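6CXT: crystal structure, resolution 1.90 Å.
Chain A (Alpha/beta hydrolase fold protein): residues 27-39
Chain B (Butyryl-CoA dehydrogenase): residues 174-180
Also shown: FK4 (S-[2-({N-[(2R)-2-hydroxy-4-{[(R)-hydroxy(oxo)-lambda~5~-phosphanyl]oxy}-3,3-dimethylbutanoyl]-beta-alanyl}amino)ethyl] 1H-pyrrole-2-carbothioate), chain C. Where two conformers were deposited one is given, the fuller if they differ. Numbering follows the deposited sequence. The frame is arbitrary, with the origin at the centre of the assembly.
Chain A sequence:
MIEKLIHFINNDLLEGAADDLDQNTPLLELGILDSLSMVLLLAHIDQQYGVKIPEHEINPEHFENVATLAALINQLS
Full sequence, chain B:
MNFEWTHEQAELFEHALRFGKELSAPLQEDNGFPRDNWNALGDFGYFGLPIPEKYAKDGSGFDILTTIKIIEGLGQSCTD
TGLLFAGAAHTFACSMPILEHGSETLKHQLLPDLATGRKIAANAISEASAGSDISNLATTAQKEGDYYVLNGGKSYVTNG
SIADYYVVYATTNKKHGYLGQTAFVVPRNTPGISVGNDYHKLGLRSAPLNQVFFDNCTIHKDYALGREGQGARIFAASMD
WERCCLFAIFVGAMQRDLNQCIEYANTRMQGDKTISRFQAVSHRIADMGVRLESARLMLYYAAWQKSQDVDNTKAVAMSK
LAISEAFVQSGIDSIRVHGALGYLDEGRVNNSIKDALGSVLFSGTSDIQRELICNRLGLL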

ATOM      1  N   LEU A  27     -28.814  28.339 -13.467  1.00 31.17           N
ATOM      2  CA  LEU A  27     -27.755  27.276 -13.431  1.00 32.63           C
ATOM      3  C   LEU A  27     -26.572  27.684 -12.557  1.00 33.85           C
ATOM      4  O   LEU A  27     -26.072  26.865 -11.766  1.00 35.82           O
ATOM      5  CB  LEU A  27     -27.268  26.912 -14.845  1.00 29.85           C
ATOM      6  CG  LEU A  27     -28.325  26.331 -15.846  1.00 30.14           C
ATOM      7  CD1 LEU A  27     -27.720  26.110 -17.216  1.00 29.46           C
ATOM      8  CD2 LEU A  27     -28.997  25.065 -15.308  1.00 32.80           C
ATOM      9  N   LEU A  28     -26.151  28.941 -12.693  1.00 32.73           N
ATOM     10  CA  LEU A  28     -25.049  29.500 -11.895  1.00 32.53           C
ATOM     11  C   LEU A  28     -25.476  29.778 -10.505  1.00 37.31           C
ATOM     12  O   LEU A  28     -24.774  29.439  -9.555  1.00 36.32           O
ATOM     13  CB  LEU A  28     -24.506  30.772 -12.508  1.00 33.22           C
ATOM     14  CG  LEU A  28     -23.855  30.594 -13.874  1.00 31.16           C
ATOM     15  CD1 LEU A  28     -23.676  31.951 -14.504  1.00 32.69           C
ATOM     16  CD2 LEU A  28     -22.522  29.842 -13.829  1.00 33.62           C
ATOM     17  N   GLU A  29     -26.623  30.417 -10.363  1.00 35.31           N
ATOM     18  CA  GLU A  29     -27.059  30.809  -9.048  1.00 39.22           C
ATOM     19  C   GLU A  29     -27.318  29.625  -8.132  1.00 39.38           C
ATOM     20  O   GLU A  29     -27.064  29.710  -6.941  1.00 42.42           O
ATOM     21  CB  GLU A  29     -28.291  31.712  -9.157  1.00 38.17           C
ATOM     22  CG  GLU A  29     -28.903  32.093  -7.811  1.00 44.27           C
ATOM     23  CD  GLU A  29     -30.102  33.028  -7.974  1.00 48.53           C
ATOM     24  OE1 GLU A  29     -30.381  33.480  -9.115  1.00 42.76           O
ATOM     25  OE2 GLU A  29     -30.756  33.305  -6.956  1.00 52.13           O
ATOM     26  N   LEU A  30     -27.829  28.522  -8.671  1.00 41.48           N
ATOM     27  CA  LEU A  30     -28.136  27.368  -7.824  1.00 39.18           C
ATOM     28  C   LEU A  30     -26.959  26.388  -7.702  1.00 38.97           C
ATOM     29  O   LEU A  30     -27.081  25.380  -7.022  1.00 36.16           O
ATOM     30  CB  LEU A  30     -29.411  26.634  -8.267  1.00 39.60           C
ATOM     31  CG  LEU A  30     -30.772  27.321  -8.096  1.00 39.05           C
ATOM     32  CD1 LEU A  30     -31.791  26.476  -8.829  1.00 39.83           C
ATOM     33  CD2 LEU A  30     -31.175  27.497  -6.628  1.00 37.98           C
ATOM     34  N   GLY A  31     -25.840  26.697  -8.347  1.00 35.35           N
ATOM     35  CA  GLY A  31     -24.619  25.895  -8.165  1.00 36.45           C
ATOM     36  C   GLY A  31     -24.589  24.684  -9.073  1.00 35.86           C
ATOM     37  O   GLY A  31     -23.735  23.800  -8.931  1.00 33.38           O
ATOM     38  N   ILE A  32     -25.506  24.636 -10.040  1.00 32.16           N
ATOM     39  CA  ILE A  32     -25.585  23.517 -10.965  1.00 30.43           C
ATOM     40  C   ILE A  32     -24.367  23.511 -11.892  1.00 34.29           C
ATOM     41  O   ILE A  32     -23.786  22.438 -12.176  1.00 33.07           O
ATOM     42  CB  ILE A  32     -26.924  23.573 -11.757  1.00 32.59           C
ATOM     43  CG1 ILE A  32     -28.111  23.349 -10.778  1.00 33.08           C
ATOM     44  CG2 ILE A  32     -26.907  22.607 -12.926  1.00 30.93           C
ATOM     45  CD1 ILE A  32     -29.496  23.627 -11.393  1.00 34.76           C
ATOM     46  N   LEU A  33     -23.962  24.691 -12.361  1.00 29.50           N
ATOM     47  CA  LEU A  33     -22.784  24.808 -13.192  1.00 31.06           C
ATOM     48  C   LEU A  33     -21.644  25.292 -12.314  1.00 32.83           C
ATOM     49  O   LEU A  33     -21.736  26.345 -11.676  1.00 30.11           O
ATOM     50  CB  LEU A  33     -22.936  25.802 -14.335  1.00 34.45           C
ATOM     51  CG  LEU A  33     -23.824  25.451 -15.500  1.00 41.67           C
ATOM     52  CD1 LEU A  33     -23.505  26.425 -16.630  1.00 41.62           C
ATOM     53  CD2 LEU A  33     -23.600  24.014 -15.941  1.00 44.54           C
ATOM     54  N   ASP A  34     -20.605  24.491 -12.216  1.00 31.96           N
ATOM     55  CA  ASP A  34     -19.427  24.811 -11.424  1.00 28.27           C
ATOM     56  C   ASP A  34     -18.168  24.394 -12.187  1.00 28.07           C
ATOM     57  O   ASP A  34     -18.263  23.991 -13.298  1.00 23.50           O
ATOM     58  CB  ASP A  34     -19.509  24.222 -10.018  1.00 29.40           C
ATOM     59  CG  ASP A  34     -19.529  22.680  -9.995  1.00 32.97           C
ATOM     60  OD1 ASP A  34     -19.030  22.029 -10.900  1.00 32.57           O
ATOM     61  OD2 ASP A  34     -20.061  22.134  -9.050  1.00 35.02           O
ATOM     62  N   SER A  35     -17.003  24.483 -11.567  1.00 22.56           N
ATOM     63  CA  SER A  35     -15.786  24.190 -12.297  1.00 21.51           C
ATOM     64  C   SER A  35     -15.783  22.766 -12.930  1.00 19.44           C
ATOM     65  O   SER A  35     -15.275  22.585 -14.028  1.00 21.36           O
ATOM     66  CB  SER A  35     -14.624  24.243 -11.289  1.00 23.35           C
ATOM     67  OG  SER A  35     -13.494  23.664 -11.907  1.00 25.41           O
ATOM     68  N   LEU A  36     -16.320  21.789 -12.202  1.00 21.31           N
ATOM     69  CA  LEU A  36     -16.345  20.381 -12.691  1.00 22.28           C
ATOM     70  C   LEU A  36     -17.496  20.188 -13.734  1.00 22.60           C
ATOM     71  O   LEU A  36     -17.223  19.692 -14.833  1.00 21.93           O
ATOM     72  CB  LEU A  36     -16.503  19.421 -11.522  1.00 21.53           C
ATOM     73  CG  LEU A  36     -15.266  19.479 -10.559  1.00 24.34           C
ATOM     74  CD1 LEU A  36     -15.425  18.424  -9.505  1.00 25.97           C
ATOM     75  CD2 LEU A  36     -13.905  19.286 -11.228  1.00 23.39           C
ATOM     76  N   SER A  37     -18.727  20.580 -13.372  1.00 21.69           N
ATOM     77  CA  SER A  37     -19.859  20.349 -14.309  0.77 22.84           C
ATOM     78  C   SER A  37     -19.672  21.134 -15.589  1.00 24.12           C
ATOM     79  O   SER A  37     -20.121  20.667 -16.645  1.00 25.48           O
ATOM     80  CB  SER A  37     -21.200  20.590 -13.669  0.77 23.54           C
ATOM     81  OG  SER A  37     -21.251  21.921 -13.156  0.77 24.09           O
ATOM     82  N   MET A  38     -18.953  22.256 -15.534  1.00 24.74           N
ATOM     83  CA  MET A  38     -18.698  23.058 -16.736  1.00 26.22           C
ATOM     84  C   MET A  38     -17.894  22.264 -17.744  1.00 27.07           C
ATOM     85  O   MET A  38     -18.190  22.265 -18.928  1.00 23.27           O
ATOM     86  CB  MET A  38     -18.031  24.399 -16.370  1.00 26.91           C
ATOM     87  CG  MET A  38     -17.647  25.301 -17.533  1.00 34.27           C
ATOM     88  SD  MET A  38     -19.158  25.963 -18.340  1.00 37.71           S
ATOM     89  CE  MET A  38     -19.929  26.953 -17.047  1.00 35.06           C
ATOM     90  N   VAL A  39     -16.895  21.514 -17.262  1.00 24.97           N
ATOM     91  CA  VAL A  39     -16.066  20.709 -18.152  1.00 23.13           C
ATOM     92  C   VAL A  39     -16.933  19.690 -18.894  1.00 21.02           C
ATOM     93  O   VAL A  39     -16.764  19.493 -20.093  1.00 24.25           O
ATOM     94  CB  VAL A  39     -14.875  20.025 -17.382  1.00 24.91           C
ATOM     95  CG1 VAL A  39     -14.011  19.195 -18.362  1.00 26.67           C
ATOM     96  CG2 VAL A  39     -14.004  21.120 -16.770  1.00 23.71           C
TER
ATOM     97  N   LYS B 174     -22.597  37.314  -5.883  1.00 31.88           N
ATOM     98  CA  LYS B 174     -23.018  36.051  -5.263  1.00 39.12           C
ATOM     99  C   LYS B 174     -23.894  35.209  -6.192  1.00 43.52           C
ATOM    100  O   LYS B 174     -23.751  33.982  -6.260  1.00 38.34           O
ATOM    101  CB  LYS B 174     -23.784  36.340  -3.975  1.00 46.52           C
ATOM    102  CG  LYS B 174     -23.365  35.530  -2.751  1.00 52.88           C
ATOM    103  CD  LYS B 174     -23.846  36.169  -1.433  1.00 60.37           C
ATOM    104  CE  LYS B 174     -23.301  37.585  -1.177  1.00 66.95           C
ATOM    105  NZ  LYS B 174     -24.353  38.652  -1.553  1.00 74.40           N
ATOM    106  N   LYS B 175     -24.757  35.887  -6.948  1.00 40.13           N
ATOM    107  CA  LYS B 175     -25.767  35.241  -7.800  1.00 42.37           C
ATOM    108  C   LYS B 175     -25.121  34.653  -9.047  1.00 35.69           C
ATOM    109  O   LYS B 175     -25.685  33.769  -9.655  1.00 38.24           O
ATOM    110  CB  LYS B 175     -26.901  36.220  -8.204  1.00 46.25           C
ATOM    111  CG  LYS B 175     -27.697  36.831  -7.042  1.00 58.63           C
ATOM    112  CD  LYS B 175     -27.371  38.329  -6.834  1.00 68.88           C
ATOM    113  CE  LYS B 175     -26.190  38.638  -5.883  1.00 62.71           C
ATOM    114  NZ  LYS B 175     -26.506  38.335  -4.453  1.00 64.56           N
ATOM    115  N   HIS B 176     -23.957  35.144  -9.465  1.00 33.01           N
ATOM    116  CA  HIS B 176     -23.330  34.512 -10.601  1.00 30.46           C
ATOM    117  C   HIS B 176     -22.486  33.207 -10.237  1.00 30.30           C
ATOM    118  O   HIS B 176     -21.842  32.649 -11.112  1.00 28.16           O
ATOM    119  CB  HIS B 176     -22.549  35.497 -11.447  1.00 31.16           C
ATOM    120  CG  HIS B 176     -23.397  36.594 -12.036  1.00 37.80           C
ATOM    121  ND1 HIS B 176     -22.862  37.760 -12.554  1.00 39.29           N
ATOM    122  CD2 HIS B 176     -24.746  36.694 -12.196  1.00 40.72           C
ATOM    123  CE1 HIS B 176     -23.841  38.524 -13.017  1.00 42.46           C
ATOM    124  NE2 HIS B 176     -24.994  37.903 -12.804  1.00 39.54           N
ATOM    125  N   GLY B 177     -22.561  32.766  -8.977  1.00 30.94           N
ATOM    126  CA  GLY B 177     -21.861  31.544  -8.427  1.00 30.94           C
ATOM    127  C   GLY B 177     -20.427  31.468  -8.909  1.00 29.29           C
ATOM    128  O   GLY B 177     -19.622  32.397  -8.695  1.00 28.51           O
ATOM    129  N   TYR B 178     -20.147  30.383  -9.644  1.00 31.26           N
ATOM    130  CA  TYR B 178     -18.856  30.077 -10.255  1.00 29.80           C
ATOM    131  C   TYR B 178     -18.300  31.180 -11.123  1.00 31.98           C
ATOM    132  O   TYR B 178     -17.067  31.344 -11.227  1.00 30.45           O
ATOM    133  CB  TYR B 178     -19.010  28.732 -11.054  1.00 30.59           C
ATOM    134  CG  TYR B 178     -17.926  28.339 -12.019  1.00 27.76           C
ATOM    135  CD1 TYR B 178     -16.607  28.120 -11.584  1.00 25.93           C
ATOM    136  CD2 TYR B 178     -18.224  28.143 -13.386  1.00 27.56           C
ATOM    137  CE1 TYR B 178     -15.612  27.733 -12.487  1.00 27.60           C
ATOM    138  CE2 TYR B 178     -17.243  27.760 -14.304  1.00 28.12           C
ATOM    139  CZ  TYR B 178     -15.932  27.548 -13.845  1.00 29.21           C
ATOM    140  OH  TYR B 178     -14.966  27.153 -14.746  1.00 32.45           O
ATOM    141  N   LEU B 179     -19.183  31.959 -11.765  1.00 30.15           N
ATOM    142  CA  LEU B 179     -18.686  33.027 -12.623  1.00 28.89           C
ATOM    143  C   LEU B 179     -18.917  34.406 -11.948  1.00 32.17           C
ATOM    144  O   LEU B 179     -19.016  35.450 -12.628  1.00 33.08           O
ATOM    145  CB  LEU B 179     -19.283  32.931 -14.029  1.00 29.86           C
ATOM    146  CG  LEU B 179     -19.043  31.602 -14.762  1.00 31.01           C
ATOM    147  CD1 LEU B 179     -19.899  31.591 -16.022  1.00 31.50           C
ATOM    148  CD2 LEU B 179     -17.559  31.415 -15.150  1.00 28.01           C
ATOM    149  N   GLY B 180     -19.021  34.369 -10.620  1.00 27.56           N
ATOM    150  CA  GLY B 180     -19.177  35.582  -9.799  1.00 30.09           C
ATOM    151  C   GLY B 180     -18.006  36.064  -8.930  1.00 31.02           C
ATOM    152  O   GLY B 180     -18.227  36.822  -7.947  1.00 26.12           O
TER
HETATM  153  O01 FK4 C 100     -10.987  23.566 -12.293  1.00 24.35           O
HETATM  154  P02 FK4 C 100     -12.086  24.278 -11.438  1.00 27.76           P
HETATM  155  O03 FK4 C 100     -12.049  24.026  -9.889  1.00 25.44           O
HETATM  156  C04 FK4 C 100     -11.685  22.761  -9.417  1.00 24.44           C
HETATM  157  C05 FK4 C 100     -12.238  22.399  -8.071  1.00 26.00           C
HETATM  158  C06 FK4 C 100     -11.688  20.997  -7.700  1.00 25.44           C
HETATM  159  C07 FK4 C 100     -13.786  22.391  -8.182  1.00 25.66           C
HETATM  160  C08 FK4 C 100     -11.869  23.454  -6.995  1.00 24.19           C
HETATM  161  O09 FK4 C 100     -12.632  23.326  -5.820  1.00 25.71           O
HETATM  162  C10 FK4 C 100     -10.362  23.494  -6.670  1.00 24.13           C
HETATM  163  N11 FK4 C 100     -10.063  23.202  -5.276  1.00 22.76           N
HETATM  164  C12 FK4 C 100      -8.701  23.186  -4.875  1.00 23.12           C
HETATM  165  C13 FK4 C 100      -8.234  24.567  -4.363  1.00 22.02           C
HETATM  166  C14 FK4 C 100      -6.789  24.776  -4.518  1.00 21.27           C
HETATM  167  N15 FK4 C 100      -6.320  25.688  -3.566  1.00 21.89           N
HETATM  168  C16 FK4 C 100      -4.917  26.105  -3.604  1.00 19.96           C
HETATM  169  C17 FK4 C 100      -4.730  27.523  -3.030  1.00 20.14           C
HETATM  170  S18 FK4 C 100      -3.180  28.243  -3.491  1.00 25.99           S
HETATM  171  C19 FK4 C 100      -1.990  27.121  -2.756  1.00 27.39           C
HETATM  172  C20 FK4 C 100      -0.692  27.803  -2.933  1.00 28.49           C
HETATM  173  C21 FK4 C 100       0.515  27.505  -2.339  1.00 34.29           C
HETATM  174  C22 FK4 C 100       1.435  28.432  -2.872  1.00 29.40           C
HETATM  175  C23 FK4 C 100       0.752  29.281  -3.777  1.00 33.58           C
HETATM  176  N24 FK4 C 100      -0.543  28.909  -3.835  1.00 26.49           N
HETATM  177  O25 FK4 C 100      -2.371  26.331  -1.862  1.00 23.75           O
HETATM  178  O26 FK4 C 100      -6.092  24.259  -5.388  1.00 21.54           O
HETATM  179  O27 FK4 C 100      -9.425  23.692  -7.515  1.00 24.87           O
HETATM  180  O28 FK4 C 100     -11.952  25.748 -11.663  1.00 28.79           O
HETATM  181  O   HOH W   1     -22.216  28.411  -9.968  1.00 30.38           O
HETATM  182  O   HOH W   2     -14.308  24.514 -15.623  1.00 44.07           O

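Chain A enters with helical backbone angles at Leu A27 to Glu A29, though without the regular bonds, passes through a type I turn (Leu A28 to Gly A31) and goes on into the start of a helix, and chain B answers with a short 3-10 segment and the loop after it. The chains come closest at Glu A29 and Lys B175 (CA to CA 4.8 Å), at Leu A28 and Gly B177 (CA to CA 5.1 Å) and at Asp A34 and Tyr B178 (CA to CA 5.4 Å). The turn is closed by Gly A31 N to Leu A28 O (3.2 Å), and positive phi at its last residue suits glycine.

No direct hydrogen bond joins the two stretches; water does that work. Water 1 donates to Leu A28 O (2.8 Å) and Leu A33 O (2.7 Å) and accepts from Tyr B178 N (2.9 Å), tying two carbonyls of the chain A loop to one chain B amide. Water 2 donates to Ser A35 O (2.7 Å) and lies 2.9 Å from Tyr B178 OH.

The stretches bury 453 Å² between them, and the direct contacts are van der Waals, partly between apolar side chains. Tyr B178 contributes most, pointing toward chain A. One face of its ring is covered by backbone, with Asp A34 CA 3.9 Å from Tyr B178 CG and Ser A35 CA 3.6 Å from Tyr B178 CE1. At the ring edge Met A38 CE comes within 3.9 Å of Tyr B178 CE2. Leu A28, also directed toward its partner, sets CD2 3.8 Å from CD1 of Leu B179 and CB 3.5 Å from His B176 O. Close by, Glu A29 CA sits 3.3 Å from Lys B175 O, yet the end of the lysine side chain leads away and these opposite charges form no salt bridge. At Gly B177 the fit is tight: its CA is 3.8 Å from Leu A28 O, and a CB in the ideal position would fall 2.4 Å from that oxygen, a clash.

Within chain A, a set of bonds ties the loop and the helix start together. Asp A34 caps the helix, its OD1 accepting from Ser A37 N (2.9 Å, nearly linear) and, weakly, from Leu A36 N (3.0 Å). Ser A37 OG in turn accepts from Asp A34 N (2.8 Å) and donates to Ile A32 O (2.8 Å), linking the cap to the preceding loop.

One covalent bond joins Ser A35 to the bound group: Ser A35 OG to FK4 P02, 1.6 Å, a phosphoester linkage. FK4 O28 lies near the plane of the Tyr B178 ring, at its edge, so the tyrosine meets both the modified serine and the phosphate it carries.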